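CBS domain-containing protein (Listeria monocytogenes, PDB 6XNV) binds the bacterial second messenger cyclic di-AMP through its CBS module and probably serves as a regulatory sensor of that nucleotide. Local coordinates at residues N45-L50 and R93-K98; S59-L64 and G72-A77; D106-K111 and V124-V129. All blocks are in the same frame, centred on the assembly; numbering follows the deposited sequence.

Contact 1: N45-L50 and R93-K98; sequences NLEHAL and RLEDLK
The backbones of Asn45 and Lys98 meet in a single bridge, their CA atoms 4.3 Å apart, where the loop ahead of helix 99-102 passes the start of helix 46-56. Two carbonyls of the loop converge on one amide here: Leu46 N gives weak, bent hydrogen bonds to Leu94 O at 3.0 Å and to Leu97 O at 2.9 Å. A further weak bond runs from Glu47 N to Leu94 O. Asn45 is the N-cap residue of the helix. Its chi1 of 57° sets CG between the backbone N and the carbonyl carbon, which folds the amide over the first turn, and OD1 accepts from His48 N at 2.7 Å in a nearly straight bond.

Leu46 lies at the centre of the apolar contact, between Leu94 and Leu97. Its CB sits against Leu94 CD2, while CG presses on Leu97 CB at 3.6 Å; CD1 reaches the same leucine, and CD2 extends to the backbone of Lys98. One turn further on, Leu50 CD1 touches Leu94 CD1 more loosely at 4.3 Å. Leu46 also packs on Val99 and Val102, and Leu94 meets Phe91 of the second subunit.

At the outer margin Glu47 and Glu95 run alongside each other in the same direction, with Glu47 OE1 and Glu95 OE2 3.9 Å apart and the carboxylate planes turned by 27°. These like charges would be expected to repel, so the leucine packing, helped by weak bonds from the Leu46 and Glu47 amides to the loop carbonyls, probably outweighs the repulsion.

Contact 2: S59-L64 and G72-A77; sequences SVIPVL and GLISAA. With 2BA ((2R,3R,3aS,5R,7aR,9R,10R,10aS,12R,14aR)-2,9-bis(6-amino-9H-purin-9-yl)octahydro-2H,7H-difuro[3,2-d:3',2'-j][1,3,7,9,2,8 ]tetraoxadiphosphacyclododecine-3,5,10,12-tetrol 5,12-dioxide), chain C.
Ile61 and Ile74 form a hydrogen-bonded antiparallel pair, with Ile61 N bonded to Ile74 O at 3.1 Å and Ile74 N to Ile61 O at 2.9 Å. At CB the side chain of Ile61 divides. With chi1 at 64°, CG1 is tucked over its own backbone, 4.0 Å from CG2 of Ile74, the two isoleucines running side by side. The other branch turns to the ligand: CG2 stands 3.6 Å from C2 of one adenine of the cyclic dinucleotide. CD1 prolongs CG1 in an extended chain, and the side chain as a whole packs on Val52 and Leu53 of helix 46-56.

Strands 60-64 and 70-75 make a beta hairpin of the CBS fold, and the chain leading into its first strand carries nucleotide-binding groups. Val63 N continues the ladder with a bond to Gly72 O. Between these pairs, Pro62 faces Leu73 at a non-hydrogen-bonded position, so the missing amide hydrogen of the proline costs the hairpin no bond. On the face of Ile61, Val63 CG2 touches Ile74 CG2; on the other, Val60 CG1 crosses against Leu73 CB at 4.1 Å.

Ser59 grips one phosphate of the ligand twice, through its backbone N to O1P1 and through OG to O2P1 at 2.8 Å. Val60 O accepts from the ribose hydroxyl O2' at 2.7 Å, so the two residues hold a phosphate and a ribose hydroxyl, mainly through backbone atoms. Arg144 of the second subunit and the backbone of Lys36, Ala38 and Arg145 bind the same molecule. Ser75, whose CB lies beside Ser59 O, turns its hydroxyl to Met78 N and caps helix 76-82.

Contact 3: D106-K111 and V124-V129; sequences DFPVIK and VDHPFV. With 2BA ((2R,3R,3aS,5R,7aR,9R,10R,10aS,12R,14aR)-2,9-bis(6-amino-9H-purin-9-yl)octahydro-2H,7H-difuro[3,2-d:3',2'-j][1,3,7,9,2,8 ]tetraoxadiphosphacyclododecine-3,5,10,12-tetrol 5,12-dioxide), chain C.
Pro108 lays its ring carbons over one face of the His126 imidazole. CG stands almost directly above the ring centre, 3.8 Å from the His126 centroid and 12° off the normal, a CH-pi contact, while Pro108 CD lies over the same face, nearest NE2 at 3.6 Å. The bond from His126 ND1 to Leu122 O at the end of helix 116-123 restrains the rotation of the imidazole, consistent with the face it offers the proline.

Further along, a chi1 of 176° swings Val129 CG1 away from its amide nitrogen and onto Ile110, where it touches CG1 at 3.5 Å and also CD1; the two side chains cross at about a right angle. Strands 109-110 and 128-132 run parallel here, joined through helix 116-123 as a beta-alpha-beta unit of the CBS domain.

The two residues before Val129 face the ligand: Phe128 CD1 approaches the ribose O4' at 3.0 Å, obliquely to its ring, and Pro127 lies along C4' and C5'. Between the two segments the contact is dispersive, proline over imidazole and valine against isoleucine, while backbone bonds of Ile110 to Cys130 and Val132 join the strands.

In the fold
Along the chain, contact 2 is nested within the loop closed by contact 1, and contact 3 follows both. Contacts 1 and 2, with centres about 13 Å apart, join where Leu50 of helix 46-56 packs on Ala76, at the start of helix 76-82. Contacts 2 and 3, also about 13 Å apart, belong to separate sheets: Leu73 packs on Phe128 and on Phe107, in the loop before strand 109-110, and Gly72 on Phe107. Both touch one cyclic di-AMP. Contacts 1 and 3 are about 25 Å apart, on opposite sides of the chain's centre. The nucleotide sits where the two sheets meet, and because Arg144 of the second subunit also binds it, binding may be coupled to dimer assembly.

Contact 1: N45-L50 and R93-K98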
loop_
_atom_site.group_PDB
_atom_site.type_symbol
_atom_site.label_atom_id
_atom_site.label_comp_id
_atom_site.label_asym_id
_atom_site.label_seq_id
_atom_site.Cartn_x
_atom_site.Cartn_y
_atom_site.Cartn_z
ATOM N N ASN A 45 9.994 19.416 -0.377
ATOM C CA ASN A 45 10.895 18.604 -1.183
ATOM C C ASN A 45 10.584 17.117 -0.998
ATOM O O ASN A 45 9.746 16.724 -0.188
ATOM C CB ASN A 45 12.357 18.915 -0.846
ATOM C CG ASN A 45 12.680 18.703 0.625
ATOM O OD1 ASN A 45 12.357 17.663 1.207
ATOM N ND2 ASN A 45 13.332 19.693 1.233
ATOM N N LEU A 46 11.273 16.280 -1.773
ATOM C CA LEU A 46 10.995 14.848 -1.723
ATOM C C LEU A 46 11.467 14.222 -0.422
ATOM O O LEU A 46 10.931 13.187 -0.004
ATOM C CB LEU A 46 11.629 14.149 -2.917
ATOM C CG LEU A 46 10.971 14.447 -4.267
ATOM C CD1 LEU A 46 11.341 13.377 -5.287
ATOM C CD2 LEU A 46 9.453 14.545 -4.114
ATOM N N GLU A 47 12.447 14.828 0.241
ATOM C CA GLU A 47 12.834 14.327 1.556
ATOM C C GLU A 47 11.730 14.542 2.573
ATOM O O GLU A 47 11.456 13.663 3.397
ATOM C CB GLU A 47 14.108 15.000 2.055
ATOM C CG GLU A 47 14.422 14.584 3.485
ATOM C CD GLU A 47 15.767 15.078 3.959
ATOM O OE1 GLU A 47 16.468 15.778 3.194
ATOM O OE2 GLU A 47 16.122 14.779 5.119
ATOM N N HIS A 48 11.104 15.715 2.557
ATOM C CA HIS A 48 9.981 15.935 3.447
ATOM C C HIS A 48 8.905 14.882 3.216
ATOM O O HIS A 48 8.391 14.288 4.172
ATOM C CB HIS A 48 9.427 17.341 3.245
ATOM C CG HIS A 48 8.133 17.585 3.953
ATOM N ND1 HIS A 48 8.051 17.721 5.321
ATOM C CD2 HIS A 48 6.868 17.725 3.485
ATOM C CE1 HIS A 48 6.792 17.949 5.663
ATOM N NE2 HIS A 48 6.056 17.962 4.567
ATOM N N ALA A 49 8.579 14.613 1.952
ATOM C CA ALA A 49 7.526 13.649 1.662
ATOM C C ALA A 49 7.878 12.262 2.199
ATOM O O ALA A 49 7.013 11.567 2.745
ATOM C CB ALA A 49 7.251 13.601 0.161
ATOM N N LEU A 50 9.144 11.848 2.083
ATOM C CA LEU A 50 9.531 10.548 2.633
ATOM C C LEU A 50 9.320 10.512 4.140
ATOM O O LEU A 50 8.782 9.538 4.675
ATOM C CB LEU A 50 10.988 10.220 2.304
ATOM C CG LEU A 50 11.246 9.473 0.994
ATOM C CD1 LEU A 50 12.681 8.927 0.949
ATOM C CD2 LEU A 50 10.221 8.367 0.744
ATOM N N ARG A 93 19.353 13.992 -4.795
ATOM C CA ARG A 93 18.416 14.872 -5.471
ATOM C C ARG A 93 17.109 15.047 -4.711
ATOM O O ARG A 93 16.249 15.811 -5.161
ATOM C CB ARG A 93 18.157 14.328 -6.870
ATOM C CG ARG A 93 19.442 13.860 -7.547
ATOM C CD ARG A 93 19.152 13.147 -8.845
ATOM N NE ARG A 93 18.179 13.908 -9.614
ATOM C CZ ARG A 93 17.472 13.411 -10.617
ATOM N NH1 ARG A 93 17.640 12.137 -10.982
ATOM N NH2 ARG A 93 16.601 14.190 -11.249
ATOM N N LEU A 94 16.942 14.378 -3.568
ATOM C CA LEU A 94 15.674 14.467 -2.852
ATOM C C LEU A 94 15.403 15.886 -2.388
ATOM O O LEU A 94 14.241 16.306 -2.351
ATOM C CB LEU A 94 15.659 13.504 -1.664
ATOM C CG LEU A 94 15.563 12.003 -1.978
ATOM C CD1 LEU A 94 15.958 11.176 -0.761
ATOM C CD2 LEU A 94 14.169 11.614 -2.467
ATOM N N GLU A 95 16.457 16.644 -2.060
ATOM C CA GLU A 95 16.296 18.006 -1.555
ATOM C C GLU A 95 15.968 19.012 -2.649
ATOM O O GLU A 95 15.488 20.108 -2.342
ATOM C CB GLU A 95 17.560 18.461 -0.829
ATOM C CG GLU A 95 17.915 17.658 0.402
ATOM C CD GLU A 95 19.263 18.077 0.979
ATOM O OE1 GLU A 95 19.811 19.121 0.541
ATOM O OE2 GLU A 95 19.779 17.353 1.861
ATOM N N ASP A 96 16.203 18.668 -3.909
ATOM C CA ASP A 96 15.973 19.595 -5.004
ATOM C C ASP A 96 14.655 19.366 -5.729
ATOM O O ASP A 96 14.147 20.300 -6.366
ATOM C CB ASP A 96 17.128 19.509 -6.005
ATOM C CG ASP A 96 18.472 19.377 -5.314
ATOM O OD1 ASP A 96 19.130 18.327 -5.472
ATOM O OD2 ASP A 96 18.857 20.320 -4.594
ATOM N N LEU A 97 14.089 18.164 -5.658
ATOM C CA LEU A 97 12.802 17.892 -6.290
ATOM C C LEU A 97 11.657 18.216 -5.338
ATOM O O LEU A 97 11.749 17.989 -4.125
ATOM C CB LEU A 97 12.715 16.435 -6.743
ATOM C CG LEU A 97 13.681 16.038 -7.860
ATOM C CD1 LEU A 97 14.082 14.587 -7.735
ATOM C CD2 LEU A 97 13.051 16.306 -9.223
ATOM N N LYS A 98 10.584 18.765 -5.900
ATOM C CA LYS A 98 9.356 19.095 -5.193
ATOM C C LYS A 98 8.346 17.962 -5.352
ATOM O O LYS A 98 8.406 17.196 -6.318
ATOM C CB LYS A 98 8.783 20.407 -5.735
ATOM C CG LYS A 98 9.814 21.516 -5.876
ATOM C CD LYS A 98 10.015 22.260 -4.547
ATOM C CE LYS A 98 10.030 23.783 -4.726
ATOM N NZ LYS A 98 9.548 24.499 -3.494
#

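Contact 2: S59-L64 and G72-A77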
loop_
_atom_site.group_PDB
_atom_site.type_symbol
_atom_site.label_atom_id
_atom_site.label_comp_id
_atom_site.label_asym_id
_atom_site.label_seq_id
_atom_site.Cartn_x
_atom_site.Cartn_y
_atom_site.Cartn_z
ATOM N N SER A 59 1.153 4.292 2.840
ATOM C CA SER A 59 2.062 4.197 1.709
ATOM C C SER A 59 1.674 5.081 0.518
ATOM O O SER A 59 2.505 5.269 -0.373
ATOM C CB SER A 59 2.154 2.745 1.260
ATOM O OG SER A 59 0.863 2.244 1.026
ATOM N N VAL A 60 0.452 5.617 0.469
ATOM C CA VAL A 60 0.011 6.552 -0.568
ATOM C C VAL A 60 -0.883 7.593 0.099
ATOM O O VAL A 60 -1.859 7.230 0.776
ATOM C CB VAL A 60 -0.773 5.865 -1.712
ATOM C CG1 VAL A 60 -1.198 6.888 -2.780
ATOM C CG2 VAL A 60 -0.013 4.694 -2.358
ATOM N N ILE A 61 -0.584 8.873 -0.100
ATOM C CA ILE A 61 -1.339 9.922 0.581
ATOM C C ILE A 61 -1.541 11.111 -0.350
ATOM O O ILE A 61 -0.793 11.295 -1.322
ATOM C CB ILE A 61 -0.653 10.393 1.887
ATOM C CG1 ILE A 61 0.699 11.033 1.576
ATOM C CG2 ILE A 61 -0.556 9.261 2.912
ATOM C CD1 ILE A 61 1.323 11.626 2.804
ATOM N N PRO A 62 -2.548 11.938 -0.079
ATOM C CA PRO A 62 -2.798 13.091 -0.943
ATOM C C PRO A 62 -1.784 14.208 -0.747
ATOM O O PRO A 62 -1.087 14.322 0.269
ATOM C CB PRO A 62 -4.204 13.543 -0.547
ATOM C CG PRO A 62 -4.487 12.922 0.732
ATOM C CD PRO A 62 -3.703 11.650 0.788
ATOM N N VAL A 63 -1.699 15.021 -1.789
ATOM C CA VAL A 63 -0.953 16.263 -1.790
ATOM C C VAL A 63 -1.961 17.394 -1.802
ATOM O O VAL A 63 -2.765 17.496 -2.738
ATOM C CB VAL A 63 -0.030 16.357 -3.012
ATOM C CG1 VAL A 63 0.781 17.631 -2.948
ATOM C CG2 VAL A 63 0.824 15.100 -3.112
ATOM N N LEU A 64 -1.919 18.249 -0.782
ATOM C CA LEU A 64 -2.805 19.403 -0.697
ATOM C C LEU A 64 -2.002 20.703 -0.709
ATOM O O LEU A 64 -0.831 20.742 -0.328
ATOM C CB LEU A 64 -3.670 19.354 0.574
ATOM C CG LEU A 64 -4.449 18.068 0.850
ATOM C CD1 LEU A 64 -5.138 18.120 2.209
ATOM C CD2 LEU A 64 -5.437 17.807 -0.286
ATOM N N GLY A 72 -2.672 16.010 -5.926
ATOM C CA GLY A 72 -1.982 14.805 -6.355
ATOM C C GLY A 72 -2.051 13.717 -5.305
ATOM O O GLY A 72 -2.659 13.877 -4.240
ATOM N N LEU A 73 -1.426 12.586 -5.638
ATOM C CA LEU A 73 -1.135 11.519 -4.689
ATOM C C LEU A 73 0.357 11.202 -4.767
ATOM O O LEU A 73 0.940 11.200 -5.856
ATOM C CB LEU A 73 -1.971 10.257 -4.988
ATOM C CG LEU A 73 -3.471 10.389 -5.310
ATOM C CD1 LEU A 73 -4.039 9.079 -5.894
ATOM C CD2 LEU A 73 -4.268 10.817 -4.075
ATOM N N ILE A 74 0.985 10.924 -3.624
ATOM C CA ILE A 74 2.415 10.628 -3.602
ATOM C C ILE A 74 2.695 9.370 -2.778
ATOM O O ILE A 74 2.064 9.129 -1.745
ATOM C CB ILE A 74 3.218 11.823 -3.066
ATOM C CG1 ILE A 74 4.702 11.540 -3.197
ATOM C CG2 ILE A 74 2.861 12.104 -1.634
ATOM C CD1 ILE A 74 5.459 12.677 -3.770
ATOM N N SER A 75 3.622 8.557 -3.259
ATOM C CA SER A 75 4.141 7.396 -2.544
ATOM C C SER A 75 5.665 7.411 -2.585
ATOM O O SER A 75 6.288 8.184 -3.334
ATOM C CB SER A 75 3.639 6.096 -3.161
ATOM O OG SER A 75 4.289 5.866 -4.417
ATOM N N ALA A 76 6.264 6.539 -1.763
ATOM C CA ALA A 76 7.719 6.359 -1.788
ATOM C C ALA A 76 8.157 5.740 -3.092
ATOM O O ALA A 76 9.254 6.039 -3.582
ATOM C CB ALA A 76 8.203 5.492 -0.628
ATOM N N ALA A 77 7.293 4.908 -3.673
ATOM C CA ALA A 77 7.581 4.305 -4.967
ATOM C C ALA A 77 7.769 5.374 -6.039
ATOM O O ALA A 77 8.748 5.340 -6.786
ATOM C CB ALA A 77 6.461 3.339 -5.353
HETATM P P 2BA C . -7.374 0.882 4.045
HETATM O O1P 2BA C . -7.819 1.415 5.374
HETATM O O2P 2BA C . -8.414 0.432 3.038
HETATM O "O5'" 2BA C . -6.487 2.045 3.332
HETATM C "C5'" 2BA C . -6.300 2.024 1.922
HETATM C "C4'" 2BA C . -5.237 3.032 1.534
HETATM O "O4'" 2BA C . -5.787 4.353 1.669
HETATM C "C3'" 2BA C . -4.016 3.009 2.445
HETATM O "O3'" 2BA C . -3.065 2.081 1.965
HETATM C "C2'" 2BA C . -3.521 4.438 2.328
HETATM O "O2'" 2BA C . -2.879 4.699 1.079
HETATM C "C1'" 2BA C . -4.793 5.236 2.197
HETATM N N9 2BA C . -5.216 5.673 3.536
HETATM C C8 2BA C . -6.119 5.064 4.325
HETATM N N7 2BA C . -6.280 5.736 5.495
HETATM C C5 2BA C . -5.457 6.792 5.455
HETATM C C6 2BA C . -5.138 7.921 6.346
HETATM N N6 2BA C . -5.719 8.080 7.562
HETATM N N1 2BA C . -4.222 8.804 5.897
HETATM C C2 2BA C . -3.620 8.689 4.708
HETATM N N3 2BA C . -3.868 7.697 3.849
HETATM C C4 2BA C . -4.762 6.738 4.162
HETATM P P1 2BA C . -1.868 1.492 2.843
HETATM O O1P1 2BA C . -1.122 2.563 3.609
HETATM O O2P1 2BA C . -1.189 0.590 1.877
HETATM O "O5'1" 2BA C . -2.729 0.623 3.896
HETATM C "C5'1" 2BA C . -3.253 -0.648 3.511
HETATM C "C4'1" 2BA C . -4.127 -1.197 4.640
HETATM O "O4'1" 2BA C . -3.369 -1.437 5.843
HETATM C "C3'1" 2BA C . -5.201 -0.206 5.048
HETATM O "O3'1" 2BA C . -6.332 -0.327 4.201
HETATM C "C2'1" 2BA C . -5.481 -0.563 6.497
HETATM O "O2'1" 2BA C . -6.590 -1.488 6.551
HETATM C "C1'1" 2BA C . -4.176 -1.203 6.990
HETATM N N91 2BA C . -3.556 -0.166 7.809
HETATM C C81 2BA C . -2.488 0.594 7.501
HETATM N N71 2BA C . -2.255 1.493 8.508
HETATM C C51 2BA C . -3.176 1.307 9.468
HETATM C C61 2BA C . -3.532 1.892 10.777
HETATM N N61 2BA C . -2.829 2.896 11.341
HETATM N N11 2BA C . -4.596 1.388 11.434
HETATM C C21 2BA C . -5.338 0.399 10.934
HETATM N N31 2BA C . -5.071 -0.182 9.757
HETATM C C41 2BA C . -4.030 0.219 8.990
#

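Contact 3: D106-K111 and V124-V129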
loop_
_atom_site.group_PDB
_atom_site.type_symbol
_atom_site.label_atom_id
_atom_site.label_comp_id
_atom_site.label_asym_id
_atom_site.label_seq_id
_atom_site.Cartn_x
_atom_site.Cartn_y
_atom_site.Cartn_z
ATOM N N ASP A 106 -3.097 12.222 -12.211
ATOM C CA ASP A 106 -4.250 11.648 -12.906
ATOM C C ASP A 106 -4.794 10.487 -12.059
ATOM O O ASP A 106 -4.214 9.398 -12.019
ATOM C CB ASP A 106 -3.862 11.227 -14.330
ATOM C CG ASP A 106 -3.486 12.443 -15.242
ATOM O OD1 ASP A 106 -4.411 13.129 -15.733
ATOM O OD2 ASP A 106 -2.272 12.720 -15.459
ATOM N N PHE A 107 -5.909 10.736 -11.375
ATOM C CA PHE A 107 -6.522 9.816 -10.429
ATOM C C PHE A 107 -7.998 10.147 -10.380
ATOM O O PHE A 107 -8.372 11.288 -10.662
ATOM C CB PHE A 107 -5.904 9.957 -9.030
ATOM C CG PHE A 107 -5.864 11.383 -8.538
ATOM C CD1 PHE A 107 -6.910 11.905 -7.808
ATOM C CD2 PHE A 107 -4.787 12.209 -8.843
ATOM C CE1 PHE A 107 -6.888 13.221 -7.383
ATOM C CE2 PHE A 107 -4.753 13.525 -8.403
ATOM C CZ PHE A 107 -5.813 14.033 -7.674
ATOM N N PRO A 108 -8.853 9.202 -10.015
ATOM C CA PRO A 108 -10.286 9.502 -9.886
ATOM C C PRO A 108 -10.615 10.174 -8.556
ATOM O O PRO A 108 -9.855 10.107 -7.590
ATOM C CB PRO A 108 -10.924 8.121 -9.968
ATOM C CG PRO A 108 -9.905 7.249 -9.272
ATOM C CD PRO A 108 -8.552 7.799 -9.680
ATOM N N VAL A 109 -11.776 10.841 -8.519
ATOM C CA VAL A 109 -12.273 11.507 -7.315
ATOM C C VAL A 109 -13.787 11.328 -7.231
ATOM O O VAL A 109 -14.465 11.102 -8.234
ATOM C CB VAL A 109 -11.929 13.021 -7.263
ATOM C CG1 VAL A 109 -10.449 13.264 -7.479
ATOM C CG2 VAL A 109 -12.758 13.810 -8.282
ATOM N N ILE A 110 -14.314 11.428 -6.003
ATOM C CA ILE A 110 -15.746 11.391 -5.738
ATOM C C ILE A 110 -16.248 12.827 -5.635
ATOM O O ILE A 110 -15.810 13.583 -4.757
ATOM C CB ILE A 110 -16.072 10.636 -4.438
ATOM C CG1 ILE A 110 -15.338 9.301 -4.347
ATOM C CG2 ILE A 110 -17.580 10.431 -4.308
ATOM C CD1 ILE A 110 -15.711 8.360 -5.432
ATOM N N LYS A 111 -17.190 13.193 -6.495
ATOM C CA LYS A 111 -17.879 14.476 -6.399
ATOM C C LYS A 111 -19.163 14.401 -5.582
ATOM O O LYS A 111 -19.599 15.420 -5.033
ATOM C CB LYS A 111 -18.231 15.009 -7.796
ATOM C CG LYS A 111 -17.075 15.101 -8.791
ATOM C CD LYS A 111 -16.270 16.376 -8.607
ATOM C CE LYS A 111 -15.770 16.938 -9.949
ATOM N NZ LYS A 111 -15.425 15.875 -10.957
ATOM N N VAL A 124 -11.969 -1.570 -6.863
ATOM C CA VAL A 124 -11.317 -2.701 -7.509
ATOM C C VAL A 124 -9.864 -2.369 -7.802
ATOM O O VAL A 124 -8.957 -3.176 -7.553
ATOM C CB VAL A 124 -12.075 -3.077 -8.797
ATOM C CG1 VAL A 124 -11.236 -4.022 -9.659
ATOM C CG2 VAL A 124 -13.438 -3.685 -8.462
ATOM N N ASP A 125 -9.617 -1.174 -8.334
ATOM C CA ASP A 125 -8.292 -0.836 -8.793
ATOM C C ASP A 125 -7.628 0.264 -7.994
ATOM O O ASP A 125 -6.450 0.544 -8.235
ATOM C CB ASP A 125 -8.348 -0.456 -10.276
ATOM C CG ASP A 125 -8.843 -1.605 -11.129
ATOM O OD1 ASP A 125 -8.211 -2.681 -11.061
ATOM O OD2 ASP A 125 -9.874 -1.453 -11.832
ATOM N N HIS A 126 -8.327 0.870 -7.034
ATOM C CA HIS A 126 -7.773 1.942 -6.215
ATOM C C HIS A 126 -8.031 1.611 -4.757
ATOM O O HIS A 126 -9.204 1.486 -4.358
ATOM C CB HIS A 126 -8.378 3.309 -6.569
ATOM C CG HIS A 126 -8.106 3.724 -7.973
ATOM N ND1 HIS A 126 -8.981 3.466 -9.006
ATOM C CD2 HIS A 126 -7.031 4.330 -8.525
ATOM C CE1 HIS A 126 -8.462 3.915 -10.135
ATOM N NE2 HIS A 126 -7.277 4.439 -9.873
ATOM N N PRO A 127 -6.989 1.479 -3.931
ATOM C CA PRO A 127 -7.205 1.222 -2.496
ATOM C C PRO A 127 -8.004 2.300 -1.813
ATOM O O PRO A 127 -8.565 2.037 -0.751
ATOM C CB PRO A 127 -5.778 1.151 -1.921
ATOM C CG PRO A 127 -4.925 0.778 -3.102
ATOM C CD PRO A 127 -5.562 1.487 -4.292
ATOM N N PHE A 128 -8.063 3.510 -2.365
ATOM C CA PHE A 128 -8.887 4.572 -1.808
ATOM C C PHE A 128 -9.121 5.601 -2.895
ATOM O O PHE A 128 -8.338 5.704 -3.849
ATOM C CB PHE A 128 -8.231 5.233 -0.596
ATOM C CG PHE A 128 -7.070 6.148 -0.949
ATOM C CD1 PHE A 128 -5.773 5.645 -1.069
ATOM C CD2 PHE A 128 -7.277 7.504 -1.171
ATOM C CE1 PHE A 128 -4.709 6.476 -1.368
ATOM C CE2 PHE A 128 -6.221 8.338 -1.506
ATOM C CZ PHE A 128 -4.932 7.829 -1.598
ATOM N N VAL A 129 -10.185 6.394 -2.711
ATOM C CA VAL A 129 -10.544 7.475 -3.624
ATOM C C VAL A 129 -10.873 8.724 -2.820
ATOM O O VAL A 129 -11.688 8.681 -1.892
ATOM C CB VAL A 129 -11.732 7.109 -4.529
ATOM C CG1 VAL A 129 -12.107 8.324 -5.389
ATOM C CG2 VAL A 129 -11.377 5.896 -5.397
HETATM P P 2BA C . -7.374 0.882 4.045
HETATM O O1P 2BA C . -7.819 1.415 5.374
HETATM O O2P 2BA C . -8.414 0.432 3.038
HETATM O "O5'" 2BA C . -6.487 2.045 3.332
HETATM C "C5'" 2BA C . -6.300 2.024 1.922
HETATM C "C4'" 2BA C . -5.237 3.032 1.534
HETATM O "O4'" 2BA C . -5.787 4.353 1.669
HETATM C "C3'" 2BA C . -4.016 3.009 2.445
HETATM O "O3'" 2BA C . -3.065 2.081 1.965
HETATM C "C2'" 2BA C . -3.521 4.438 2.328
HETATM O "O2'" 2BA C . -2.879 4.699 1.079
HETATM C "C1'" 2BA C . -4.793 5.236 2.197
HETATM N N9 2BA C . -5.216 5.673 3.536
HETATM C C8 2BA C . -6.119 5.064 4.325
HETATM N N7 2BA C . -6.280 5.736 5.495
HETATM C C5 2BA C . -5.457 6.792 5.455
HETATM C C6 2BA C . -5.138 7.921 6.346
HETATM N N6 2BA C . -5.719 8.080 7.562
HETATM N N1 2BA C . -4.222 8.804 5.897
HETATM C C2 2BA C . -3.620 8.689 4.708
HETATM N N3 2BA C . -3.868 7.697 3.849
HETATM C C4 2BA C . -4.762 6.738 4.162
HETATM P P1 2BA C . -1.868 1.492 2.843
HETATM O O1P1 2BA C . -1.122 2.563 3.609
HETATM O O2P1 2BA C . -1.189 0.590 1.877
HETATM O "O5'1" 2BA C . -2.729 0.623 3.896
HETATM C "C5'1" 2BA C . -3.253 -0.648 3.511
HETATM C "C4'1" 2BA C . -4.127 -1.197 4.640
HETATM O "O4'1" 2BA C . -3.369 -1.437 5.843
HETATM C "C3'1" 2BA C . -5.201 -0.206 5.048
HETATM O "O3'1" 2BA C . -6.332 -0.327 4.201
HETATM C "C2'1" 2BA C . -5.481 -0.563 6.497
HETATM O "O2'1" 2BA C . -6.590 -1.488 6.551
HETATM C "C1'1" 2BA C . -4.176 -1.203 6.990
HETATM N N91 2BA C . -3.556 -0.166 7.809
HETATM C C81 2BA C . -2.488 0.594 7.501
HETATM N N71 2BA C . -2.255 1.493 8.508
HETATM C C51 2BA C . -3.176 1.307 9.468
HETATM C C61 2BA C . -3.532 1.892 10.777
HETATM N N61 2BA C . -2.829 2.896 11.341
HETATM N N11 2BA C . -4.596 1.388 11.434
HETATM C C21 2BA C . -5.338 0.399 10.934
HETATM N N31 2BA C . -5.071 -0.182 9.757
HETATM C C41 2BA C . -4.030 0.219 8.990
#